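Peptidase S15/CocE/NonD (Thaumarchaeota archaeon SCGC AB-539-E09, PDB 4PF1) acts as an archaeal serine aminopeptidase of the S15 family with an alpha/beta hydrolase fold, removing residues from the amino ends of peptides. Local coordinates at the interface of chains A and B and the interface of chains A and C. Residues are numbered along the deposited sequence; one frame, centred on the assembly and turned at random. Chains: chain A/B/C, Peptidase S15/CocE/NonD.

Contact 1: the interface of chains A and B. Residues chain A 232, 434-435, 437, 467, 469; chain B 465-466, 468.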
ATOM      1  N   TYR A 232      13.793  18.381  12.260  1.00 10.21           N
ATOM      2  CA  TYR A 232      15.256  18.446  12.382  1.00 10.04           C
ATOM      3  C   TYR A 232      15.744  19.844  11.987  1.00 16.22           C
ATOM      4  O   TYR A 232      16.460  20.486  12.753  1.00 16.02           O
ATOM      5  CB  TYR A 232      15.909  17.364  11.497  1.00 10.71           C
ATOM      6  CG  TYR A 232      17.425  17.346  11.544  1.00 11.80           C
ATOM      7  CD1 TYR A 232      18.177  18.241  10.785  1.00 13.61           C
ATOM      8  CD2 TYR A 232      18.108  16.400  12.303  1.00 12.47           C
ATOM      9  CE1 TYR A 232      19.569  18.222  10.811  1.00 14.84           C
ATOM     10  CE2 TYR A 232      19.503  16.359  12.322  1.00 13.57           C
ATOM     11  CZ  TYR A 232      20.230  17.278  11.581  1.00 21.28           C
ATOM     12  OH  TYR A 232      21.601  17.255  11.593  1.00 22.16           O
ATOM     13  N   LYS A 434      26.235  19.785  12.837  1.00 13.57           N
ATOM     14  CA  LYS A 434      25.700  18.630  12.107  1.00 12.96           C
ATOM     15  C   LYS A 434      25.275  17.525  13.107  1.00 15.74           C
ATOM     16  O   LYS A 434      25.939  16.488  13.195  1.00 14.83           O
ATOM     17  CB  LYS A 434      26.733  18.102  11.095  1.00 15.45           C
ATOM     18  CG  LYS A 434      26.802  18.916   9.814  1.00 22.92           C
ATOM     19  CD  LYS A 434      27.913  18.417   8.916  1.00 25.91           C
ATOM     20  CE  LYS A 434      27.831  19.016   7.541  1.00 25.74           C
ATOM     21  NZ  LYS A 434      29.098  18.837   6.793  1.00 35.55           N
ATOM     22  N   PRO A 435      24.204  17.737  13.922  1.00 12.29           N
ATOM     23  CA  PRO A 435      23.823  16.692  14.887  1.00 11.66           C
ATOM     24  C   PRO A 435      23.318  15.429  14.201  1.00 14.45           C
ATOM     25  O   PRO A 435      22.731  15.497  13.116  1.00 13.55           O
ATOM     26  CB  PRO A 435      22.726  17.357  15.722  1.00 13.27           C
ATOM     27  CG  PRO A 435      22.166  18.414  14.845  1.00 17.74           C
ATOM     28  CD  PRO A 435      23.290  18.899  13.989  1.00 13.68           C
ATOM     29  N   PRO A 437      20.885  12.649  13.260  1.00 12.16           N
ATOM     30  CA  PRO A 437      19.421  12.530  13.342  1.00 11.74           C
ATOM     31  C   PRO A 437      19.017  11.225  14.042  1.00 15.88           C
ATOM     32  O   PRO A 437      19.555  10.164  13.712  1.00 15.87           O
ATOM     33  CB  PRO A 437      18.979  12.585  11.882  1.00 13.48           C
ATOM     34  CG  PRO A 437      20.146  12.084  11.108  1.00 18.44           C
ATOM     35  CD  PRO A 437      21.378  12.428  11.881  1.00 14.33           C
ATOM     36  N   ARG A 467      28.262   6.388   9.537  1.00 11.10           N
ATOM     37  CA  ARG A 467      28.637   7.772   9.869  1.00 11.40           C
ATOM     38  C   ARG A 467      29.977   7.844  10.598  1.00 16.73           C
ATOM     39  O   ARG A 467      30.243   7.031  11.486  1.00 17.01           O
ATOM     40  CB  ARG A 467      27.552   8.438  10.720  1.00  9.93           C
ATOM     41  CG  ARG A 467      26.305   8.840   9.946  1.00 11.29           C
ATOM     42  CD  ARG A 467      25.303   9.551  10.842  1.00 13.66           C
ATOM     43  NE  ARG A 467      25.788  10.865  11.278  1.00 13.46           N
ATOM     44  CZ  ARG A 467      25.348  12.025  10.798  1.00 26.60           C
ATOM     45  NH1 ARG A 467      24.385  12.049   9.883  1.00 13.50           N
ATOM     46  NH2 ARG A 467      25.846  13.168  11.247  1.00 15.65           N
ATOM     47  N   ASP A 469      30.891  10.256  12.629  1.00 12.91           N
ATOM     48  CA  ASP A 469      30.682  10.838  13.964  1.00 12.78           C
ATOM     49  C   ASP A 469      29.946   9.832  14.898  1.00 17.30           C
ATOM     50  O   ASP A 469      29.325  10.232  15.886  1.00 17.19           O
ATOM     51  CB  ASP A 469      29.920  12.187  13.869  1.00 14.15           C
ATOM     52  CG  ASP A 469      28.560  12.134  13.181  1.00 21.89           C
ATOM     53  OD1 ASP A 469      28.230  11.080  12.591  1.00 22.60           O
ATOM     54  OD2 ASP A 469      27.847  13.159  13.200  1.00 24.46           O
TER
ATOM     55  N   ALA B 465      23.444  15.181   3.814  1.00  9.92           N
ATOM     56  CA  ALA B 465      23.564  16.586   4.247  1.00 10.00           C
ATOM     57  C   ALA B 465      24.010  16.727   5.721  1.00 14.35           C
ATOM     58  O   ALA B 465      24.767  17.652   6.042  1.00 14.21           O
ATOM     59  CB  ALA B 465      22.247  17.313   4.037  1.00 10.21           C
ATOM     60  N   SER B 466      23.548  15.818   6.612  1.00 10.59           N
ATOM     61  CA  SER B 466      23.894  15.883   8.041  1.00 10.88           C
ATOM     62  C   SER B 466      25.234  15.190   8.368  1.00 15.45           C
ATOM     63  O   SER B 466      25.710  15.303   9.497  1.00 16.19           O
ATOM     64  CB  SER B 466      22.778  15.282   8.890  1.00 14.09           C
ATOM     65  OG  SER B 466      22.542  13.925   8.548  1.00 22.14           O
ATOM     66  N   THR B 468      29.302  14.373   8.483  1.00 11.99           N
ATOM     67  CA  THR B 468      30.512  15.193   8.657  1.00 12.13           C
ATOM     68  C   THR B 468      31.540  14.931   7.541  1.00 16.02           C
ATOM     69  O   THR B 468      32.449  15.741   7.350  1.00 16.62           O
ATOM     70  CB  THR B 468      31.130  14.985  10.051  1.00 20.14           C
ATOM     71  OG1 THR B 468      31.402  13.598  10.252  1.00 21.91           O
ATOM     72  CG2 THR B 468      30.241  15.508  11.172  1.00 17.57           C
TER
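The loop that follows the short helix 462-465 carries this contact on both chains, with B:Ser466 set into the end of the A:Arg467 guanidinium. Two nitrogens take the serine end-on: NH1 of A:Arg467 donates to the hydroxyl OG of B:Ser466 at 2.9 Å, nearly in the guanidinium plane. A:Arg467 NH2 reaches the main-chain O of B:Ser466 at 2.8 Å, coming from above the carbonyl plane, 52° out of it. On its other side the arginine is held by its own chain: NE of A:Arg467 donates to OD1 of A:Asp469 at 2.8 Å in a salt bridge, and NH2 to OD2, both on the syn side of the carboxylate. That side-on grip fixes the guanidinium's rotation, and a bend at chi3 (68°) brings its end round to the serine. With alanine in place of A:Arg467, the O and OG of B:Ser466 would probably lose these donors, and the A:Asp469 carboxylate its positive mate. Around the serine, CB of A:Lys434 packs against B:Ser466 O at 3.4 Å. The phenol OH of A:Tyr232 lies 3.5 Å from B:Ser466 CB while donating a hydrogen bond to A:Pro435 O, in the plane of the ring, which probably steadies the tyrosine beside the serine. In the fold, the 466-470 loop leads into strand 471-474, within the C-terminal non-catalytic family region, whereas A:Tyr232 comes from helix 231-238 of the peptidase region.

Contact 2: the interface of chains A and C. Residues chain A 11; chain C 254, 257-258.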
ATOM      1  N   PHE A  11     -44.325  24.916  13.368  1.00 37.07           N
ATOM      2  CA  PHE A  11     -43.106  25.246  12.635  1.00 36.38           C
ATOM      3  C   PHE A  11     -43.446  25.963  11.327  1.00 40.82           C
ATOM      4  O   PHE A  11     -44.241  25.454  10.530  1.00 40.83           O
ATOM      5  CB  PHE A  11     -42.267  23.974  12.363  1.00 37.25           C
ATOM      6  CG  PHE A  11     -41.010  24.185  11.541  1.00 38.02           C
ATOM      7  CD1 PHE A  11     -39.853  24.687  12.125  1.00 40.36           C
ATOM      8  CD2 PHE A  11     -40.975  23.846  10.193  1.00 40.09           C
ATOM      9  CE1 PHE A  11     -38.691  24.871  11.369  1.00 40.82           C
ATOM     10  CE2 PHE A  11     -39.812  24.029   9.439  1.00 42.39           C
ATOM     11  CZ  PHE A  11     -38.678  24.541  10.031  1.00 39.89           C
TER
ATOM     12  N   GLY C 254     -35.415  20.953  11.185  1.00 23.27           N
ATOM     13  CA  GLY C 254     -36.106  21.775  10.196  1.00 23.17           C
ATOM     14  C   GLY C 254     -36.034  21.312   8.756  1.00 25.92           C
ATOM     15  O   GLY C 254     -37.060  21.310   8.070  1.00 25.62           O
ATOM     16  N   LYS C 257     -38.084  18.199   8.217  1.00 21.79           N
ATOM     17  CA  LYS C 257     -39.504  18.584   8.190  1.00 22.49           C
ATOM     18  C   LYS C 257     -39.888  19.026   6.778  1.00 26.86           C
ATOM     19  O   LYS C 257     -40.933  18.624   6.272  1.00 26.93           O
ATOM     20  CB  LYS C 257     -39.795  19.724   9.187  1.00 25.07           C
ATOM     21  CG  LYS C 257     -39.789  19.336  10.658  1.00 33.55           C
ATOM     22  CD  LYS C 257     -40.243  20.527  11.500  1.00 43.10           C
ATOM     23  CE  LYS C 257     -39.890  20.416  12.961  1.00 55.11           C
ATOM     24  NZ  LYS C 257     -40.841  19.541  13.698  1.00 64.28           N
ATOM     25  N   LYS C 258     -39.008  19.826   6.135  1.00 23.13           N
ATOM     26  CA  LYS C 258     -39.192  20.347   4.779  1.00 23.01           C
ATOM     27  C   LYS C 258     -39.120  19.222   3.735  1.00 27.52           C
ATOM     28  O   LYS C 258     -39.950  19.190   2.827  1.00 27.69           O
ATOM     29  CB  LYS C 258     -38.156  21.444   4.479  1.00 24.25           C
ATOM     30  CG  LYS C 258     -38.417  22.739   5.246  1.00 24.54           C
ATOM     31  CD  LYS C 258     -37.184  23.627   5.321  1.00 25.72           C
ATOM     32  CE  LYS C 258     -37.461  24.881   6.116  1.00 29.18           C
ATOM     33  NZ  LYS C 258     -36.242  25.714   6.286  1.00 32.64           N
TER
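A:Phe11, the first modelled residue of chain A, lays one face of its ring over the aliphatic chain of C:Lys257, on helix 254-261 of chain C. With CG turned directly away from the backbone N (chi1 177°), the ring is carried out toward the first turn of that helix. Starting at the root, CB of A:Phe11 stands 4.1 Å from CD of C:Lys257. One bond further, CG of A:Phe11 comes within 3.7 Å of the same methylene. Ortho carbon CD2 of A:Phe11 makes the nearest approach, 3.6 Å from C:Lys257 CD, which sits under the face and offset toward the rim in a CH-pi contact. Next round the ring, CE2 of A:Phe11 still touches that methylene and also nears the main-chain O of C:Gly254, at 4.1 Å. At the tip, CZ of A:Phe11 meets CA of C:Gly254 at 3.8 Å, and this carbon lies on the same side of the ring plane as the lysine methylene, but out past the rim. The far rim is brushed by C:Lys258, whose extended chain brings CE to 4.1 Å from A:Phe11 CZ, almost level with the ring.

The two principal side chains run across each other at a slant. A turn at chi4 of C:Lys257 (-80°) swings its ammonium group away from the ring centre, so the contact is made by methylenes rather than by the charge. Having no side chain, C:Gly254 probably eases the close approach of the ring tip to the start of the helix. The patch brings the amino-terminal segment of one chain against the peptidase region of another and probably helps to join the subunits in the deposited assembly.

Contact 1 and contact 2 lie about 64 Å apart, between the centres of their C-alpha atoms, and share no residue. Chain A takes part in both, meeting chain B in contact 1 and chain C in contact 2, so it bridges two neighbours of the four-copy assembly. The chemistry differs: contact 1 is a polar grip between matching loops, contact 2 an apolar packing of an aromatic near the amino end on a helix. Since each interface is two-fold symmetric, every patch has a twin. Two kinds of dimer contact could together build the tetramer, although the structure alone does not show the state in solution.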